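Local atomic coordinates of putative peptide binding protein (Ruminococcus gnavus, PDB entry 3NOH), a protein that is of unknown function but probably binds peptides, and is likely to be related to the periplasmic binding proteins. Residues A[17-20]-A[21-25]; A[35-38]-A[39-43]; A[70-73]-A[74-77]; A[83-87]-A[88-92]. All blocks are in the same frame, centred on the assembly; numbering follows the deposited sequence.

In the fold
From the N terminus, the four contacts follow one another in series, none nesting in or crossing another, and each lies within one unbroken stretch of chain. Contact 1 is the turn that leads the N-terminal segment into strand 22-27 of the central sheet. Contact 2 starts helix 37-47, on the opposite side of the chain's centre. Contacts 3 and 4 mark the two ends of helix 71-86, the crossover between parallel strands 61-67 and 90-96. Spatial neighbours join them: Ala17 and Gln18 lie against Ala72 and Arg75 (contacts 1 and 3), Phe25 packs on Leu43 (1 and 2), and Leu43 meets Leu84 (2 and 4).

Contact 1 of 4, residues A[17-20]-A[21-25]; sequences AQLE and GSYIF
The backbone N-H of Glu20 points at the phenol oxygen of Tyr23, giving a hydrogen bond of 2.9 Å from Glu20 N to Tyr23 OH that is close to straight (167°). Glu20 N lies in the plane of the ring, at its edge, where a phenol oxygen can accept. The ring gets there because CG of Tyr23 stands beside its own backbone N (chi1 -66°), which sends the side chain back along the chain toward the residues before the turn. A water adds a second polar bridge: it donates to Glu20 O and to Ser22 O, at 2.8 Å each, and its oxygen sits above one face of the tyrosine ring. The contact belongs to the start of strand 22-27, which runs antiparallel to both its neighbours, 112-116 and 129-134, and the turn before it hinges on Gly21. With phi at 81°, a beta carbon on Gly21 would fall 2.6 Å from Glu20 O, a clash that only glycine escapes. Apolar packing completes the group. Leu19 crosses the tyrosine obliquely, its CD2 methyl 3.7 Å from Tyr23 CZ, while its branched end also meets Ala72, Leu73 and Tyr76 of helix 71-86. Tyrosine suits the site because its ring carbons pack on Leu19 while its hydroxyl accepts from the backbone. A phenylalanine here would probably leave the Glu20 N-H without its acceptor.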
loop_
_atom_site.group_PDB
_atom_site.type_symbol
_atom_site.label_atom_id
_atom_site.label_comp_id
_atom_site.label_asym_id
_atom_site.label_seq_id
_atom_site.Cartn_x
_atom_site.Cartn_y
_atom_site.Cartn_z
ATOM N N ALA A 17 -6.611 18.029 -6.000
ATOM C CA ALA A 17 -5.610 17.789 -4.935
ATOM C C ALA A 17 -4.407 17.052 -5.554
ATOM O O ALA A 17 -4.599 16.193 -6.422
ATOM C CB ALA A 17 -6.228 16.937 -3.790
ATOM N N GLN A 18 -3.185 17.371 -5.118
ATOM C CA GLN A 18 -1.960 16.744 -5.665
ATOM C C GLN A 18 -1.166 16.057 -4.554
ATOM O O GLN A 18 -1.258 16.482 -3.420
ATOM C CB GLN A 18 -1.064 17.809 -6.307
ATOM C CG GLN A 18 -1.789 18.660 -7.336
ATOM C CD GLN A 18 -1.139 19.996 -7.572
ATOM O OE1 GLN A 18 -0.429 20.549 -6.707
ATOM N NE2 GLN A 18 -1.406 20.559 -8.746
ATOM N N LEU A 19 -0.362 15.048 -4.909
ATOM C CA LEU A 19 0.512 14.349 -3.939
ATOM C C LEU A 19 1.608 15.326 -3.522
ATOM O O LEU A 19 2.157 16.064 -4.369
ATOM C CB LEU A 19 1.186 13.145 -4.592
ATOM C CG LEU A 19 0.258 12.001 -5.013
ATOM C CD1 LEU A 19 1.041 10.960 -5.837
ATOM C CD2 LEU A 19 -0.375 11.414 -3.774
ATOM N N GLU A 20 1.907 15.338 -2.227
ATOM C CA GLU A 20 2.917 16.204 -1.670
ATOM C C GLU A 20 3.547 15.558 -0.427
ATOM O O GLU A 20 2.858 14.965 0.371
ATOM C CB GLU A 20 2.275 17.539 -1.294
ATOM C CG GLU A 20 3.232 18.665 -1.188
ATOM C CD GLU A 20 2.676 19.781 -0.340
ATOM O OE1 GLU A 20 1.428 19.826 -0.175
ATOM O OE2 GLU A 20 3.484 20.591 0.169
ATOM N N GLY A 21 4.862 15.658 -0.285
ATOM C CA GLY A 21 5.540 15.138 0.902
ATOM C C GLY A 21 5.769 13.642 0.795
ATOM O O GLY A 21 5.811 13.079 -0.296
ATOM N N SER A 22 5.847 12.997 1.970
ATOM C CA SER A 22 6.147 11.571 2.100
ATOM C C SER A 22 4.899 10.793 2.294
ATOM O O SER A 22 3.966 11.237 2.959
ATOM C CB SER A 22 7.047 11.336 3.350
ATOM O OG SER A 22 8.314 11.892 3.166
ATOM N N TYR A 23 4.889 9.606 1.707
ATOM C CA TYR A 23 3.832 8.659 1.861
ATOM C C TYR A 23 4.457 7.365 2.234
ATOM O O TYR A 23 5.678 7.157 2.086
ATOM C CB TYR A 23 3.065 8.505 0.536
ATOM C CG TYR A 23 2.340 9.756 0.159
ATOM C CD1 TYR A 23 3.016 10.777 -0.466
ATOM C CD2 TYR A 23 0.976 9.922 0.445
ATOM C CE1 TYR A 23 2.368 11.985 -0.774
ATOM C CE2 TYR A 23 0.329 11.106 0.140
ATOM C CZ TYR A 23 1.025 12.130 -0.459
ATOM O OH TYR A 23 0.371 13.311 -0.801
ATOM N N ILE A 24 3.586 6.498 2.739
ATOM C CA ILE A 24 3.984 5.136 2.963
ATOM C C ILE A 24 3.113 4.126 2.281
ATOM O O ILE A 24 1.908 4.319 2.148
ATOM C CB ILE A 24 4.116 4.798 4.432
ATOM C CG1 ILE A 24 2.814 4.901 5.173
ATOM C CG2 ILE A 24 5.247 5.617 5.134
ATOM C CD1 ILE A 24 2.968 4.150 6.559
ATOM N N PHE A 25 3.783 3.064 1.790
ATOM C CA PHE A 25 3.153 1.844 1.366
ATOM C C PHE A 25 3.477 0.804 2.399
ATOM O O PHE A 25 4.650 0.480 2.577
ATOM C CB PHE A 25 3.584 1.410 -0.027
ATOM C CG PHE A 25 3.042 0.081 -0.446
ATOM C CD1 PHE A 25 1.709 -0.073 -0.705
ATOM C CD2 PHE A 25 3.898 -1.030 -0.576
ATOM C CE1 PHE A 25 1.201 -1.294 -1.067
ATOM C CE2 PHE A 25 3.372 -2.257 -0.971
ATOM C CZ PHE A 25 2.039 -2.381 -1.194
HETATM O O HOH W 1 2.357 13.461 2.672
#

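Contact 2 of 4, residues A[35-38]-A[39-43]; sequences SDED and IREQL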
loop_
_atom_site.group_PDB
_atom_site.type_symbol
_atom_site.label_atom_id
_atom_site.label_comp_id
_atom_site.label_asym_id
_atom_site.label_seq_id
_atom_site.Cartn_x
_atom_site.Cartn_y
_atom_site.Cartn_z
ATOM N N SER A 35 3.327 -12.997 3.746
ATOM C CA SER A 35 4.327 -13.366 4.735
ATOM C C SER A 35 5.694 -13.728 4.160
ATOM O O SER A 35 6.637 -13.872 4.914
ATOM C CB SER A 35 3.851 -14.550 5.557
ATOM O OG SER A 35 3.811 -15.735 4.782
ATOM N N ASP A 36 5.777 -13.905 2.838
ATOM C CA ASP A 36 7.045 -14.167 2.164
ATOM C C ASP A 36 7.831 -12.843 1.939
ATOM O O ASP A 36 7.386 -11.949 1.259
ATOM C CB ASP A 36 6.758 -14.922 0.849
ATOM C CG ASP A 36 8.016 -15.345 0.122
ATOM O OD1 ASP A 36 8.529 -14.530 -0.664
ATOM O OD2 ASP A 36 8.451 -16.490 0.327
ATOM N N GLU A 37 9.009 -12.717 2.536
ATOM C CA GLU A 37 9.775 -11.481 2.417
ATOM C C GLU A 37 10.102 -11.070 0.962
ATOM O O GLU A 37 10.021 -9.897 0.635
ATOM C CB GLU A 37 11.069 -11.598 3.245
ATOM C CG GLU A 37 11.949 -10.368 3.154
ATOM C CD GLU A 37 13.040 -10.361 4.219
ATOM O OE1 GLU A 37 13.418 -11.453 4.690
ATOM O OE2 GLU A 37 13.488 -9.256 4.593
ATOM N N ASP A 38 10.458 -12.032 0.118
ATOM C CA ASP A 38 10.750 -11.779 -1.296
ATOM C C ASP A 38 9.568 -11.171 -2.049
ATOM O O ASP A 38 9.765 -10.266 -2.862
ATOM C CB ASP A 38 11.168 -13.077 -1.980
ATOM C CG ASP A 38 11.289 -12.956 -3.528
ATOM O OD1 ASP A 38 12.386 -12.583 -4.013
ATOM O OD2 ASP A 38 10.295 -13.275 -4.251
ATOM N N ILE A 39 8.338 -11.643 -1.777
ATOM C CA ILE A 39 7.171 -11.069 -2.404
ATOM C C ILE A 39 6.978 -9.642 -1.931
ATOM O O ILE A 39 6.730 -8.733 -2.729
ATOM C CB ILE A 39 5.852 -11.867 -2.114
ATOM C CG1 ILE A 39 5.871 -13.173 -2.891
ATOM C CG2 ILE A 39 4.631 -11.063 -2.503
ATOM C CD1 ILE A 39 5.811 -12.989 -4.399
ATOM N N ARG A 40 7.141 -9.422 -0.622
ATOM C CA ARG A 40 7.042 -8.068 -0.117
ATOM C C ARG A 40 8.111 -7.137 -0.708
ATOM O O ARG A 40 7.797 -5.997 -1.009
ATOM C CB ARG A 40 7.105 -8.013 1.413
ATOM C CG ARG A 40 5.917 -8.707 2.086
ATOM C CD ARG A 40 5.739 -8.263 3.580
ATOM N NE ARG A 40 6.968 -8.455 4.340
ATOM C CZ ARG A 40 7.350 -9.593 4.935
ATOM N NH1 ARG A 40 6.589 -10.693 4.887
ATOM N NH2 ARG A 40 8.511 -9.635 5.588
ATOM N N GLU A 41 9.330 -7.636 -0.864
ATOM C CA GLU A 41 10.409 -6.860 -1.510
ATOM C C GLU A 41 10.068 -6.598 -2.978
ATOM O O GLU A 41 10.282 -5.494 -3.485
ATOM C CB GLU A 41 11.775 -7.555 -1.353
ATOM C CG GLU A 41 12.336 -7.555 0.097
ATOM C CD GLU A 41 12.429 -6.130 0.703
ATOM O OE1 GLU A 41 12.986 -5.223 0.033
ATOM O OE2 GLU A 41 11.922 -5.913 1.826
ATOM N N GLN A 42 9.500 -7.601 -3.669
ATOM C CA GLN A 42 9.084 -7.369 -5.056
ATOM C C GLN A 42 8.058 -6.268 -5.125
ATOM O O GLN A 42 8.144 -5.409 -6.011
ATOM C CB GLN A 42 8.511 -8.623 -5.701
ATOM C CG GLN A 42 9.493 -9.648 -6.097
ATOM C CD GLN A 42 8.823 -10.717 -6.932
ATOM O OE1 GLN A 42 8.289 -10.418 -7.989
ATOM N NE2 GLN A 42 8.846 -11.956 -6.460
ATOM N N LEU A 43 7.089 -6.297 -4.198
ATOM C CA LEU A 43 6.043 -5.244 -4.149
ATOM C C LEU A 43 6.616 -3.849 -3.887
ATOM O O LEU A 43 6.165 -2.860 -4.491
ATOM C CB LEU A 43 4.911 -5.529 -3.156
ATOM C CG LEU A 43 3.947 -6.637 -3.551
ATOM C CD1 LEU A 43 3.114 -7.086 -2.340
ATOM C CD2 LEU A 43 3.071 -6.131 -4.749
HETATM O O HOH W 2 8.558 -12.263 6.577
#
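Asp36 carries its CG anti to the backbone N (chi1 -175°), which swings OD1 round to the N-H of Ile39, while Gln42 keeps CG beside its own N (chi1 -75°) and reaches back one helical turn to Asp38. The first is the N-cap of helix 37-47: Asp36 OD1, through its anti lone pair, accepts from Ile39 N at 3.1 Å, occupying an N-H that has no helical carbonyl before it. Gln42 NE2 donates to Asp38 OD2 at 3.0 Å, the carboxylate meeting it on its syn side and the two planes standing 63° apart. OE1 of the same amide accepts from Arg55 N, so a leucine in its place would probably leave both Asp38 OD2 and the Arg55 N-H short of a partner. Arg40 bends back to lay one guanidinium face over Glu37 CA. Its NH2 reaches a water at 2.8 Å, which donates to Ser35 O, its NE forms a salt bridge with Asp129, and NH1 bonds to Leu34 O. Extended Glu37 and bent Glu41 lie side by side, Glu41 OE2 in a salt bridge with Lys44. The acidic groups at this helix start are probably stabilised by the helix dipole.

Contact 3 of 4, residues A[70-73]-A[74-77]; sequences DYAL and IRYA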
loop_
_atom_site.group_PDB
_atom_site.type_symbol
_atom_site.label_atom_id
_atom_site.label_comp_id
_atom_site.label_asym_id
_atom_site.label_seq_id
_atom_site.Cartn_x
_atom_site.Cartn_y
_atom_site.Cartn_z
ATOM N N ASP A 70 -8.160 11.671 1.314
ATOM C CA ASP A 70 -6.909 11.977 0.678
ATOM C C ASP A 70 -7.125 11.783 -0.836
ATOM O O ASP A 70 -6.838 10.727 -1.402
ATOM C CB ASP A 70 -5.782 11.054 1.219
ATOM C CG ASP A 70 -4.423 11.502 0.757
ATOM O OD1 ASP A 70 -4.342 12.262 -0.282
ATOM O OD2 ASP A 70 -3.415 11.095 1.398
ATOM N N TYR A 71 -7.663 12.797 -1.472
ATOM C CA TYR A 71 -8.146 12.623 -2.846
ATOM C C TYR A 71 -7.034 12.336 -3.835
ATOM O O TYR A 71 -7.196 11.508 -4.750
ATOM C CB TYR A 71 -8.957 13.830 -3.278
ATOM C CG TYR A 71 -10.047 14.232 -2.306
ATOM C CD1 TYR A 71 -10.861 13.272 -1.706
ATOM C CD2 TYR A 71 -10.294 15.572 -2.025
ATOM C CE1 TYR A 71 -11.868 13.628 -0.821
ATOM C CE2 TYR A 71 -11.301 15.950 -1.127
ATOM C CZ TYR A 71 -12.078 14.975 -0.530
ATOM O OH TYR A 71 -13.068 15.321 0.360
ATOM N N ALA A 72 -5.892 13.007 -3.657
ATOM C CA ALA A 72 -4.750 12.780 -4.509
ATOM C C ALA A 72 -4.243 11.354 -4.346
ATOM O O ALA A 72 -3.878 10.732 -5.348
ATOM C CB ALA A 72 -3.620 13.749 -4.208
ATOM N N LEU A 73 -4.189 10.861 -3.115
ATOM C CA LEU A 73 -3.736 9.484 -2.868
ATOM C C LEU A 73 -4.701 8.422 -3.411
ATOM O O LEU A 73 -4.250 7.346 -3.838
ATOM C CB LEU A 73 -3.396 9.214 -1.399
ATOM C CG LEU A 73 -2.540 7.997 -1.115
ATOM C CD1 LEU A 73 -1.161 7.989 -1.891
ATOM C CD2 LEU A 73 -2.323 7.873 0.421
ATOM N N ILE A 74 -6.005 8.714 -3.390
ATOM C CA ILE A 74 -6.944 7.770 -4.002
ATOM C C ILE A 74 -6.676 7.706 -5.515
ATOM O O ILE A 74 -6.657 6.606 -6.079
ATOM C CB ILE A 74 -8.431 8.100 -3.739
ATOM C CG1 ILE A 74 -8.734 8.110 -2.244
ATOM C CG2 ILE A 74 -9.350 7.083 -4.450
ATOM C CD1 ILE A 74 -10.045 8.821 -1.949
ATOM N N ARG A 75 -6.459 8.859 -6.169
ATOM C CA ARG A 75 -6.115 8.911 -7.605
ATOM C C ARG A 75 -4.882 8.054 -7.889
ATOM O O ARG A 75 -4.871 7.219 -8.824
ATOM C CB ARG A 75 -5.829 10.341 -8.062
ATOM C CG ARG A 75 -7.031 11.199 -8.350
ATOM C CD ARG A 75 -6.762 12.245 -9.471
ATOM N NE ARG A 75 -5.460 12.910 -9.409
ATOM C CZ ARG A 75 -5.137 13.870 -8.546
ATOM N NH1 ARG A 75 -6.012 14.278 -7.633
ATOM N NH2 ARG A 75 -3.930 14.408 -8.581
ATOM N N TYR A 76 -3.836 8.267 -7.082
ATOM C CA TYR A 76 -2.560 7.512 -7.158
ATOM C C TYR A 76 -2.813 5.996 -6.976
ATOM O O TYR A 76 -2.318 5.174 -7.769
ATOM C CB TYR A 76 -1.550 8.008 -6.095
ATOM C CG TYR A 76 -0.355 7.110 -5.970
ATOM C CD1 TYR A 76 0.742 7.258 -6.828
ATOM C CD2 TYR A 76 -0.337 6.062 -5.048
ATOM C CE1 TYR A 76 1.858 6.349 -6.753
ATOM C CE2 TYR A 76 0.763 5.172 -4.973
ATOM C CZ TYR A 76 1.835 5.332 -5.824
ATOM O OH TYR A 76 2.885 4.443 -5.708
ATOM N N ALA A 77 -3.609 5.664 -5.968
ATOM C CA ALA A 77 -3.907 4.276 -5.624
ATOM C C ALA A 77 -4.661 3.573 -6.765
ATOM O O ALA A 77 -4.338 2.429 -7.148
ATOM C CB ALA A 77 -4.713 4.222 -4.309
#
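Asp70 sends its carbonyl oxygen to the amide of Ile74, at 2.9 Å between Asp70 O and Ile74 N, and so opens the bonding of helix 71-86. Its side chain is the N-cap: OD1 accepts from Leu73 N at 3.2 Å, the donor standing above the carboxylate plane. Aspartate suits this place because its short arm can accept from an amide that has no carbonyl of an earlier turn to bond to. Tyr71 follows with its carbonyl, taking the N-H of Arg75 at 3.1 Å from Tyr71 O. Ala72 accepts from Tyr76 N, and its small methyl lets the backbone of Ala17 and Gln18 pack closely. The Arg75 guanidinium, in one of its two conformers, comes obliquely near Ala72, with NH1 bonded to Ala17 O and NH2 in a salt bridge with a sulfate that probably comes from the crystallisation liquor. Leu73 closes the turn through Leu73 O, 2.8 Å from Ala77 N. Its CG stands anti to the backbone N (chi1 -162°), as does that of Tyr76, and the two side chains run side by side, Leu73 CD1 at 3.8 Å from Tyr76 CD2. Leu73, Tyr76 and Ala77 rest on Leu114 of strand 112-116, and Leu73 and Ile74 on Val66 of strand 61-67, while Leu73 also meets Tyr23 of strand 22-27, and Met138 touches both Leu73 and Tyr76.

Contact 4 of 4, residues A[83-87]-A[88-92]; sequences RLNDA and GADVQ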
loop_
_atom_site.group_PDB
_atom_site.type_symbol
_atom_site.label_atom_id
_atom_site.label_comp_id
_atom_site.label_asym_id
_atom_site.label_seq_id
_atom_site.Cartn_x
_atom_site.Cartn_y
_atom_site.Cartn_z
ATOM N N ARG A 83 -1.821 -0.734 -12.643
ATOM C CA ARG A 83 -0.505 -1.284 -12.980
ATOM C C ARG A 83 -0.306 -2.662 -12.330
ATOM O O ARG A 83 0.237 -3.564 -12.988
ATOM C CB ARG A 83 0.629 -0.315 -12.618
ATOM C CG ARG A 83 0.617 0.979 -13.426
ATOM C CD ARG A 83 1.881 1.851 -13.155
ATOM N NE ARG A 83 2.139 2.161 -11.740
ATOM C CZ ARG A 83 1.614 3.193 -11.075
ATOM N NH1 ARG A 83 0.768 4.016 -11.680
ATOM N NH2 ARG A 83 1.945 3.410 -9.809
ATOM N N LEU A 84 -0.737 -2.826 -11.077
ATOM C CA LEU A 84 -0.618 -4.125 -10.422
ATOM C C LEU A 84 -1.434 -5.184 -11.141
ATOM O O LEU A 84 -0.924 -6.269 -11.403
ATOM C CB LEU A 84 -1.005 -4.029 -8.941
ATOM C CG LEU A 84 0.037 -3.361 -8.023
ATOM C CD1 LEU A 84 -0.666 -2.982 -6.681
ATOM C CD2 LEU A 84 1.281 -4.310 -7.877
ATOM N N ASN A 85 -2.669 -4.851 -11.553
ATOM C CA ASN A 85 -3.459 -5.854 -12.254
ATOM C C ASN A 85 -2.974 -6.129 -13.661
ATOM O O ASN A 85 -3.062 -7.263 -14.152
ATOM C CB ASN A 85 -4.950 -5.557 -12.145
ATOM C CG ASN A 85 -5.372 -5.557 -10.716
ATOM O OD1 ASN A 85 -4.505 -5.772 -9.831
ATOM N ND2 ASN A 85 -6.673 -5.309 -10.449
ATOM N N ASP A 86 -2.389 -5.133 -14.308
ATOM C CA ASP A 86 -1.722 -5.365 -15.587
ATOM C C ASP A 86 -0.560 -6.368 -15.453
ATOM O O ASP A 86 -0.263 -7.116 -16.386
ATOM C CB ASP A 86 -1.191 -4.034 -16.152
ATOM C CG ASP A 86 -2.306 -3.136 -16.712
ATOM O OD1 ASP A 86 -3.470 -3.590 -16.827
ATOM O OD2 ASP A 86 -2.017 -1.960 -17.014
ATOM N N ALA A 87 0.060 -6.376 -14.269
ATOM C CA ALA A 87 1.185 -7.261 -13.962
ATOM C C ALA A 87 0.717 -8.635 -13.443
ATOM O O ALA A 87 1.534 -9.484 -13.108
ATOM C CB ALA A 87 2.113 -6.597 -12.971
ATOM N N GLY A 88 -0.598 -8.860 -13.417
ATOM C CA GLY A 88 -1.158 -10.183 -13.173
ATOM C C GLY A 88 -1.561 -10.374 -11.717
ATOM O O GLY A 88 -1.977 -11.471 -11.347
ATOM N N ALA A 89 -1.428 -9.323 -10.911
ATOM C CA ALA A 89 -1.912 -9.323 -9.536
ATOM C C ALA A 89 -3.438 -9.097 -9.603
ATOM O O ALA A 89 -3.969 -8.776 -10.692
ATOM C CB ALA A 89 -1.219 -8.233 -8.732
ATOM N N ASP A 90 -4.162 -9.415 -8.529
ATOM C CA ASP A 90 -5.583 -9.049 -8.444
ATOM C C ASP A 90 -5.743 -8.204 -7.190
ATOM O O ASP A 90 -5.981 -8.698 -6.105
ATOM C CB ASP A 90 -6.573 -10.203 -8.412
ATOM C CG ASP A 90 -8.081 -9.708 -8.504
ATOM O OD1 ASP A 90 -8.377 -8.512 -8.827
ATOM O OD2 ASP A 90 -8.974 -10.559 -8.309
ATOM N N VAL A 91 -5.485 -6.929 -7.360
ATOM C CA VAL A 91 -5.532 -5.984 -6.252
ATOM C C VAL A 91 -6.781 -5.109 -6.373
ATOM O O VAL A 91 -7.252 -4.814 -7.492
ATOM C CB VAL A 91 -4.243 -5.126 -6.251
ATOM C CG1 VAL A 91 -4.296 -4.013 -5.237
ATOM C CG2 VAL A 91 -3.014 -6.055 -6.001
ATOM N N GLN A 92 -7.353 -4.800 -5.215
ATOM C CA GLN A 92 -8.454 -3.827 -5.072
ATOM C C GLN A 92 -8.008 -2.704 -4.146
ATOM O O GLN A 92 -7.260 -2.925 -3.170
ATOM C CB GLN A 92 -9.714 -4.483 -4.440
ATOM C CG GLN A 92 -10.190 -5.644 -5.119
ATOM C CD GLN A 92 -11.410 -6.240 -4.463
ATOM O OE1 GLN A 92 -12.459 -6.362 -5.087
ATOM N NE2 GLN A 92 -11.268 -6.642 -3.162
HETATM O O HOH W 3 -5.682 -9.031 -12.995
#
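A Schellman motif ends helix 71-86 here and turns the chain into strand 90-96, the closing strand of the beta-alpha-beta unit that begins with strand 61-67. Two amides fold back on the last helical turn: Ala89 N donates to Leu84 O at 3.1 Å, and Gly88 N to Asn85 O at 3.0 Å, the latter from above the carbonyl plane. Gly88 makes the reversal possible. At its positive phi of 97°, a beta carbon would lie 2.5 Å from Ala87 O, so only a residue without a side chain fits comfortably. Asn85, in one of its two conformers, then bridges helix and strand with both ends of its amide. OD1 accepts from Val91 N at 2.9 Å in a nearly straight bond (168°), and ND2 donates to Val91 O at 3.1 Å, in the carbonyl plane and on a lone pair. The amide thus matches one residue's N-H and C=O, which a carboxylate, lacking the donor, could not do. Leu84 and Val91 meet at a slant, with Leu84 CD1 3.9 Å from Val91 CG2. Both side chains touch Ile64 of strand 61-67, and Leu84 also touches Leu43 and Phe46 of helix 37-47, apolar surroundings that suit two branched aliphatic residues. A water donates to Ala89 O at 2.9 Å and, weakly, to Asn85 O. Since carbonyls at a helix end lack the following amides of their own helix, the returning chain and the water supply donors here, and in this conformer Asn85 holds the backbone of Val91, in a strand at the edge of the sheet within this chain.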